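COG1633: Uncharacterized conserved protein (Magnetospirillum magnetotacticum, PDB 2OH3) is of unknown function but belongs to the rubrerythrin family of ferritin-like helical bundles and binds a zinc ion, consistent with a metal-dependent role. Local coordinates at residues 22-27 with 74-79; 58-63 with 125-130; 103-108 with 136-141. All blocks are in the same frame, centred on the assembly; numbering follows the deposited sequence. Where two conformers were deposited one is given.

Contact 1: 22-27 with 74-79; sequences ERYVEL and YRWKTP
The indole of Trp76 has the aliphatic part of Arg23 laid over one face, while its outer edge points at the ring of Tyr24 and the end of Leu27. Arg23 CB sits almost on the ring normal, 3.6 Å from the centroid of the six-membered ring, which makes a CH-pi contact, and Arg23 CG lies 3.5 Å from Trp76 CD2. Against Tyr24 the indole forms a T-shaped (edge-to-face) pair with planes at 89°: Trp76 CH2 meets the phenol face toward its rim, 3.8 Å from Tyr24 CZ. Leu27 CD1 fills in beside Trp76 CZ3 at 4.1 Å. Tryptophan suits the place because its broad indole offers a face to the Arg23 methylenes and an edge to Tyr24 and Leu27.

Arginine serves two ends here. Bends at chi2 (-73°) and chi3 (69°) let its methylenes lie on the indole while its guanidinium turns back along its own helix, roughly perpendicular to the ring. There Arg23 NE makes a 3.0 Å salt bridge to Glu26 OE1, which lies in the guanidinium plane, and Arg23 NH1 pairs with Glu22 OE1 at 3.3 Å; Glu19 also pairs with NH1. This carboxylate cluster probably offsets the nearby Arg75 of the second subunit.

Tyr24 directs its hydroxyl elsewhere, into a hydrogen bond with Glu105 of the metal site. Trp76 joins loop 74-79 to residues 22-27 of helix 6-33 and also touches helix 94-118 at Asn104 and Tyr100, while Tyr24 and Leu27 reach both that helix and helix 37-61.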
# COMPACT_ATOMS: atom_id res chain seq x y z
N GLU A 22 2.43 4.15 -10.46
CA GLU A 22 1.08 4.31 -9.96
C GLU A 22 0.93 5.45 -8.99
O GLU A 22 -0.07 6.15 -9.02
CB GLU A 22 0.62 3.06 -9.20
CG GLU A 22 0.28 1.90 -10.08
CD GLU A 22 0.05 0.63 -9.27
OE1 GLU A 22 -0.34 0.75 -8.07
OE2 GLU A 22 0.25 -0.46 -9.88
N ARG A 23 1.87 5.59 -8.08
CA ARG A 23 1.76 6.60 -7.03
C ARG A 23 1.92 8.03 -7.57
O ARG A 23 1.25 8.96 -7.12
CB ARG A 23 2.80 6.39 -5.96
CG ARG A 23 2.70 5.09 -5.13
CD ARG A 23 1.59 5.06 -4.14
NE ARG A 23 0.28 5.00 -4.76
CZ ARG A 23 -0.20 4.01 -5.50
NH1 ARG A 23 0.47 2.91 -5.74
NH2 ARG A 23 -1.42 4.13 -6.01
N TYR A 24 2.89 8.19 -8.46
CA TYR A 24 3.07 9.45 -9.20
C TYR A 24 1.93 9.85 -10.13
O TYR A 24 1.64 11.02 -10.19
CB TYR A 24 4.38 9.43 -9.94
CG TYR A 24 5.58 9.75 -9.06
CD1 TYR A 24 5.67 10.98 -8.43
CD2 TYR A 24 6.63 8.87 -8.93
CE1 TYR A 24 6.75 11.30 -7.63
CE2 TYR A 24 7.75 9.19 -8.18
CZ TYR A 24 7.77 10.41 -7.50
OH TYR A 24 8.83 10.79 -6.73
N VAL A 25 1.32 8.92 -10.87
CA VAL A 25 0.15 9.26 -11.66
C VAL A 25 -0.93 9.80 -10.77
O VAL A 25 -1.55 10.82 -11.06
CB VAL A 25 -0.38 8.06 -12.45
CG1 VAL A 25 -1.75 8.35 -13.01
CG2 VAL A 25 0.59 7.73 -13.60
N GLU A 26 -1.12 9.14 -9.64
CA GLU A 26 -2.10 9.51 -8.63
C GLU A 26 -1.85 10.91 -8.08
O GLU A 26 -2.76 11.74 -8.03
CB GLU A 26 -2.07 8.40 -7.56
CG GLU A 26 -2.97 8.50 -6.45
CD GLU A 26 -2.96 7.19 -5.63
OE1 GLU A 26 -2.01 7.00 -4.84
OE2 GLU A 26 -3.87 6.34 -5.80
N LEU A 27 -0.60 11.19 -7.72
CA LEU A 27 -0.25 12.53 -7.26
C LEU A 27 -0.38 13.59 -8.37
O LEU A 27 -0.84 14.70 -8.10
CB LEU A 27 1.18 12.56 -6.66
CG LEU A 27 1.49 11.76 -5.38
CD1 LEU A 27 2.99 11.79 -5.16
CD2 LEU A 27 0.76 12.31 -4.17
N TYR A 74 7.83 -3.34 -1.07
CA TYR A 74 7.97 -2.39 -2.18
C TYR A 74 6.97 -1.24 -2.16
O TYR A 74 7.25 -0.22 -2.75
CB TYR A 74 7.96 -3.12 -3.56
CG TYR A 74 6.62 -3.81 -3.81
CD1 TYR A 74 5.54 -3.07 -4.28
CD2 TYR A 74 6.42 -5.16 -3.50
CE1 TYR A 74 4.32 -3.64 -4.45
CE2 TYR A 74 5.16 -5.76 -3.71
CZ TYR A 74 4.13 -4.96 -4.19
OH TYR A 74 2.88 -5.44 -4.40
N ARG A 75 5.82 -1.39 -1.50
CA ARG A 75 4.83 -0.29 -1.46
C ARG A 75 5.39 0.98 -0.79
O ARG A 75 6.09 0.91 0.21
CB ARG A 75 3.57 -0.71 -0.73
CG ARG A 75 2.63 -1.55 -1.53
CD ARG A 75 1.40 -1.79 -0.74
NE ARG A 75 0.36 -2.37 -1.57
CZ ARG A 75 -0.88 -2.55 -1.17
NH1 ARG A 75 -1.22 -2.30 0.07
NH2 ARG A 75 -1.77 -3.07 -2.00
N TRP A 76 5.01 2.13 -1.32
CA TRP A 76 5.19 3.38 -0.57
C TRP A 76 4.52 3.31 0.79
O TRP A 76 3.48 2.65 0.97
CB TRP A 76 4.64 4.56 -1.37
CG TRP A 76 5.47 4.93 -2.55
CD1 TRP A 76 6.34 4.13 -3.26
CD2 TRP A 76 5.46 6.19 -3.23
NE1 TRP A 76 6.89 4.83 -4.31
CE2 TRP A 76 6.35 6.09 -4.32
CE3 TRP A 76 4.80 7.40 -3.01
CZ2 TRP A 76 6.61 7.15 -5.17
CZ3 TRP A 76 5.06 8.46 -3.85
CH2 TRP A 76 5.96 8.33 -4.92
N LYS A 77 5.13 3.98 1.77
CA LYS A 77 4.61 4.05 3.14
C LYS A 77 3.28 4.78 3.07
O LYS A 77 3.08 5.62 2.22
CB LYS A 77 5.59 4.82 4.04
CG LYS A 77 5.67 4.40 5.50
CD LYS A 77 6.08 5.60 6.44
CE LYS A 77 6.15 5.23 7.94
NZ LYS A 77 7.19 4.18 8.31
N THR A 78 2.32 4.43 3.91
CA THR A 78 1.06 5.17 3.89
C THR A 78 1.36 6.56 4.49
O THR A 78 2.18 6.67 5.40
CB THR A 78 -0.11 4.44 4.67
OG1 THR A 78 0.23 4.30 6.04
CG2 THR A 78 -0.40 3.03 4.06
N PRO A 79 0.73 7.61 3.96
CA PRO A 79 1.01 8.98 4.41
C PRO A 79 0.38 9.26 5.78
O PRO A 79 -0.33 8.41 6.29
CB PRO A 79 0.36 9.83 3.32
CG PRO A 79 -0.79 9.00 2.83
CD PRO A 79 -0.30 7.57 2.89

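Contact 2: 58-63 with 125-130; sequences KQRSRA and KRLGAD
Arg60, near the C-terminal end of helix 37-61, and Leu127, on helix 122-148, bring their backbones nearest, yet their CA atoms are still 11.0 Å apart, so the gap is spanned mostly by the long arginine side chain. Arg60 does so with a chain extended from CG to NE. Its guanidinium then lies flat against Leu127, with CD2 of the leucine 4.0 Å from Arg60 CZ and over the centre of the planar group. Lower down, Arg60 CD touches Leu127 CD1, also at 4.0 Å. The branched leucine thereby meets both the methylene and the flat cationic part of one arginine, a suitable partnership where the buried interior gives way to the surface.

Arg126 approaches at about a right angle to Arg60. Its chain bends at chi3 (70°), and Arg60 NH1 comes up at the edge of its guanidinium, 3.8 Å from Arg126 NH2, with the two planes 62° apart. These are like charges close together, an approach probably tolerated through nearby carboxylates. Glu123 forms a salt bridge with Arg126 NE and a long, weak ion pair with Arg60 NH1. Arg126 NH1 also has a long, purely electrostatic pairing with Asp130 OD2.

Near this end of the ferritin-like four-helix bundle, helices 37-61 and 122-148 are thus joined by Arg60 over Leu127, with helix 6-33 adding Leu10 against Arg60 and Phe9 against Leu127.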
# COMPACT_ATOMS: atom_id res chain seq x y z
N LYS A 58 12.53 -4.80 -16.79
CA LYS A 58 11.75 -5.92 -17.33
C LYS A 58 12.51 -6.71 -18.41
O LYS A 58 12.43 -7.95 -18.46
CB LYS A 58 10.41 -5.44 -17.86
CG LYS A 58 9.42 -5.16 -16.71
CD LYS A 58 8.17 -4.36 -17.17
CE LYS A 58 7.28 -3.97 -15.97
NZ LYS A 58 6.02 -3.31 -16.44
N GLN A 59 13.24 -5.98 -19.26
CA GLN A 59 14.08 -6.63 -20.26
C GLN A 59 15.15 -7.48 -19.55
O GLN A 59 15.33 -8.63 -19.88
CB GLN A 59 14.68 -5.61 -21.24
CG GLN A 59 13.78 -5.38 -22.46
CD GLN A 59 13.87 -6.50 -23.50
OE1 GLN A 59 12.88 -7.18 -23.79
NE2 GLN A 59 15.06 -6.71 -24.06
N ARG A 60 15.80 -6.93 -18.53
CA ARG A 60 16.80 -7.71 -17.77
C ARG A 60 16.22 -9.00 -17.15
O ARG A 60 16.86 -10.08 -17.14
CB ARG A 60 17.40 -6.83 -16.65
CG ARG A 60 18.15 -5.63 -17.14
CD ARG A 60 18.80 -4.87 -15.96
NE ARG A 60 19.44 -3.66 -16.46
CZ ARG A 60 20.60 -3.62 -17.09
NH1 ARG A 60 21.32 -4.73 -17.28
NH2 ARG A 60 21.08 -2.47 -17.52
N SER A 61 14.98 -8.89 -16.67
CA SER A 61 14.40 -9.92 -15.83
C SER A 61 13.85 -11.08 -16.61
O SER A 61 13.53 -12.11 -16.01
CB SER A 61 13.31 -9.34 -14.94
OG SER A 61 12.25 -8.87 -15.75
N ARG A 62 13.76 -10.94 -17.94
CA ARG A 62 13.33 -12.05 -18.78
C ARG A 62 14.26 -13.25 -18.64
O ARG A 62 13.88 -14.36 -18.90
CB ARG A 62 13.34 -11.64 -20.25
CG ARG A 62 12.33 -10.62 -20.66
CD ARG A 62 12.65 -10.07 -22.07
NE ARG A 62 12.68 -11.11 -23.10
N ALA A 63 15.51 -13.01 -18.26
CA ALA A 63 16.48 -14.10 -18.11
C ALA A 63 16.24 -14.92 -16.86
O ALA A 63 16.82 -15.98 -16.70
CB ALA A 63 17.87 -13.54 -18.06
N LYS A 125 25.70 -5.36 -7.17
CA LYS A 125 26.58 -4.26 -6.80
C LYS A 125 26.57 -3.12 -7.83
O LYS A 125 26.45 -1.96 -7.47
CB LYS A 125 28.01 -4.76 -6.60
CG LYS A 125 28.20 -5.64 -5.35
CD LYS A 125 29.70 -5.94 -5.07
CE LYS A 125 29.88 -6.58 -3.72
NZ LYS A 125 29.00 -5.94 -2.65
N ARG A 126 26.63 -3.47 -9.11
CA ARG A 126 26.71 -2.50 -10.18
C ARG A 126 25.37 -1.80 -10.35
O ARG A 126 25.30 -0.59 -10.35
CB ARG A 126 27.12 -3.19 -11.49
CG ARG A 126 27.49 -2.23 -12.64
CD ARG A 126 27.78 -3.00 -13.94
NE ARG A 126 26.56 -3.57 -14.51
CZ ARG A 126 25.74 -2.96 -15.37
NH1 ARG A 126 25.95 -1.73 -15.78
NH2 ARG A 126 24.66 -3.59 -15.83
N LEU A 127 24.28 -2.56 -10.51
CA LEU A 127 22.99 -1.92 -10.74
C LEU A 127 22.52 -1.20 -9.50
O LEU A 127 21.91 -0.15 -9.58
CB LEU A 127 21.96 -2.94 -11.17
CG LEU A 127 22.22 -3.66 -12.49
CD1 LEU A 127 21.15 -4.72 -12.72
CD2 LEU A 127 22.32 -2.70 -13.63
N GLY A 128 22.77 -1.79 -8.33
CA GLY A 128 22.39 -1.17 -7.10
C GLY A 128 23.02 0.20 -6.94
O GLY A 128 22.35 1.16 -6.57
N ALA A 129 24.29 0.31 -7.26
CA ALA A 129 24.97 1.62 -7.21
C ALA A 129 24.48 2.60 -8.25
O ALA A 129 24.30 3.77 -7.97
CB ALA A 129 26.44 1.43 -7.34
N ASP A 130 24.30 2.12 -9.48
CA ASP A 130 23.79 2.93 -10.55
C ASP A 130 22.41 3.41 -10.21
O ASP A 130 22.14 4.61 -10.30
CB ASP A 130 23.78 2.14 -11.87
CG ASP A 130 25.18 1.93 -12.46
OD1 ASP A 130 26.16 2.55 -12.00
OD2 ASP A 130 25.30 1.14 -13.40

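Contact 3: 103-108 with 136-141; sequences DNEIRG and AEHVVA. With ZN (zinc ion), chain B.
Glu105 and His138 meet at a zinc ion held between two antiparallel helices of a ferritin-like four-helix bundle. Glu105 OE1 binds the metal at 2.0 Å and His138 ND1 at 2.1 Å, while the second carboxylate oxygen, Glu105 OE2, stands farther off at 2.8 Å. Glu135, one turn before His138, is a further ligand; together the two form the Glu-X-X-His signature of carboxylate-bridged metal sites in this clan, whose relatives commonly hold two irons. Both residue types suit the place: glutamate brings an anionic oxygen on a flexible chain, and histidine coordinates through ND1, the nitrogen nearer its backbone, leaving NE2 for Glu134.

The two ligands come so close because the metal joins them: Glu105 OE1 is 3.3 Å from His138 ND1 without a hydrogen bond, and lies at the edge of the imidazole, near its plane. The carboxylate is turned 75° from the ring. For Glu105 the bend at chi2 (-74°) folds the chain toward the ion.

Second-shell partners help hold both groups. Tyr24 hydrogen-bonds Glu105 OE2, and Glu134 hydrogen-bonds His138 NE2, which, with the metal bond, probably helps fix the ring's rotation and may make it a stronger donor to the zinc. Phe49 meets the imidazole edge-to-face, and Met46 of helix 37-61 touches both ligands.

Outside the polar centre the helices, their axes 9.0 Å apart at closest and their directions 160° apart, are joined by aliphatic groups. Compact, beta-branched Val139 fits this spacing: its CG2 methyl reaches Glu105 CB at 3.9 Å and, on the neighbouring residue, Ile106 CG1 at 3.7 Å.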
# COMPACT_ATOMS: atom_id res chain seq x y z
N ASP A 103 9.98 11.27 0.57
CA ASP A 103 10.11 10.17 1.53
C ASP A 103 10.27 8.79 0.90
O ASP A 103 11.15 8.01 1.26
CB ASP A 103 8.89 10.11 2.44
CG ASP A 103 8.95 11.10 3.55
OD1 ASP A 103 10.00 11.78 3.69
OD2 ASP A 103 7.90 11.24 4.23
N ASN A 104 9.44 8.52 -0.07
CA ASN A 104 9.48 7.25 -0.75
C ASN A 104 10.57 7.10 -1.80
O ASN A 104 11.05 6.00 -2.00
CB ASN A 104 8.08 6.97 -1.26
CG ASN A 104 7.15 6.75 -0.13
OD1 ASN A 104 7.23 5.72 0.51
ND2 ASN A 104 6.28 7.74 0.18
N GLU A 105 10.99 8.19 -2.43
CA GLU A 105 12.18 8.19 -3.26
C GLU A 105 13.38 7.78 -2.44
O GLU A 105 14.19 7.00 -2.90
CB GLU A 105 12.47 9.60 -3.81
CG GLU A 105 11.56 10.06 -4.93
CD GLU A 105 11.88 9.40 -6.23
OE1 GLU A 105 13.01 8.93 -6.38
OE2 GLU A 105 11.01 9.35 -7.11
N ILE A 106 13.49 8.36 -1.24
CA ILE A 106 14.56 8.05 -0.30
C ILE A 106 14.56 6.58 0.15
O ILE A 106 15.62 5.94 0.23
CB ILE A 106 14.51 8.94 0.96
CG1 ILE A 106 14.85 10.39 0.61
CG2 ILE A 106 15.53 8.45 1.99
CD1 ILE A 106 14.71 11.39 1.80
N ARG A 107 13.39 6.04 0.46
CA ARG A 107 13.28 4.62 0.79
C ARG A 107 13.77 3.75 -0.38
O ARG A 107 14.48 2.78 -0.17
CB ARG A 107 11.85 4.25 1.20
CG ARG A 107 11.48 4.85 2.55
CD ARG A 107 10.06 4.50 3.03
NE ARG A 107 9.65 5.45 4.07
N GLY A 108 13.41 4.08 -1.60
CA GLY A 108 13.89 3.30 -2.73
C GLY A 108 15.40 3.40 -2.88
O GLY A 108 16.05 2.39 -3.06
N ALA A 136 19.03 9.21 -6.04
CA ALA A 136 19.61 10.32 -5.27
C ALA A 136 19.45 11.64 -5.99
O ALA A 136 19.19 12.68 -5.38
CB ALA A 136 21.10 10.06 -4.97
N GLU A 137 19.57 11.60 -7.31
CA GLU A 137 19.34 12.81 -8.10
C GLU A 137 17.87 13.21 -8.00
O GLU A 137 17.56 14.38 -8.09
CB GLU A 137 19.68 12.59 -9.55
CG GLU A 137 21.13 12.47 -9.79
CD GLU A 137 21.41 12.18 -11.25
OE1 GLU A 137 21.35 13.13 -12.06
OE2 GLU A 137 21.68 11.01 -11.60
N HIS A 138 16.98 12.25 -7.84
CA HIS A 138 15.54 12.58 -7.70
C HIS A 138 15.24 13.26 -6.39
O HIS A 138 14.44 14.20 -6.34
CB HIS A 138 14.69 11.35 -7.82
CG HIS A 138 14.80 10.68 -9.14
ND1 HIS A 138 14.22 9.46 -9.41
CD2 HIS A 138 15.43 11.05 -10.28
CE1 HIS A 138 14.50 9.11 -10.66
NE2 HIS A 138 15.21 10.06 -11.21
N VAL A 139 15.89 12.79 -5.34
CA VAL A 139 15.71 13.37 -4.02
C VAL A 139 16.18 14.81 -4.07
O VAL A 139 15.46 15.70 -3.65
CB VAL A 139 16.48 12.57 -2.95
CG1 VAL A 139 16.39 13.24 -1.60
CG2 VAL A 139 15.90 11.16 -2.87
N VAL A 140 17.37 15.04 -4.63
CA VAL A 140 17.91 16.39 -4.73
C VAL A 140 16.97 17.31 -5.52
O VAL A 140 16.74 18.43 -5.12
CB VAL A 140 19.31 16.38 -5.38
CG1 VAL A 140 19.77 17.79 -5.74
CG2 VAL A 140 20.32 15.69 -4.43
N ALA A 141 16.43 16.83 -6.65
CA ALA A 141 15.47 17.60 -7.44
C ALA A 141 14.19 17.96 -6.66
O ALA A 141 13.71 19.10 -6.71
CB ALA A 141 15.12 16.83 -8.69
ZN ZN B . 13.23 8.12 -8.18

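In the fold
Contacts 1 and 3 adjoin, their centres 13 Å apart, and share the surroundings of the zinc. Tyr24 OH lies 2.6 Å from Glu105 OE2, so Tyr24, whose ring packs on Trp76 in contact 1, is also a second-shell partner of the metal site, and Lys77 N lies 3.0 Å from Asn104 OD1, which ties the loop to helix 94-118. Contact 2 is separate: its centre is about 22 Å from that of contact 1 and about 19 Å from that of contact 3, toward one end of the bundle. Nevertheless contacts 2 and 3 both use helix 122-148, which carries the arginine-leucine packing at 125-130 and, farther along, the zinc ligand at 136-141.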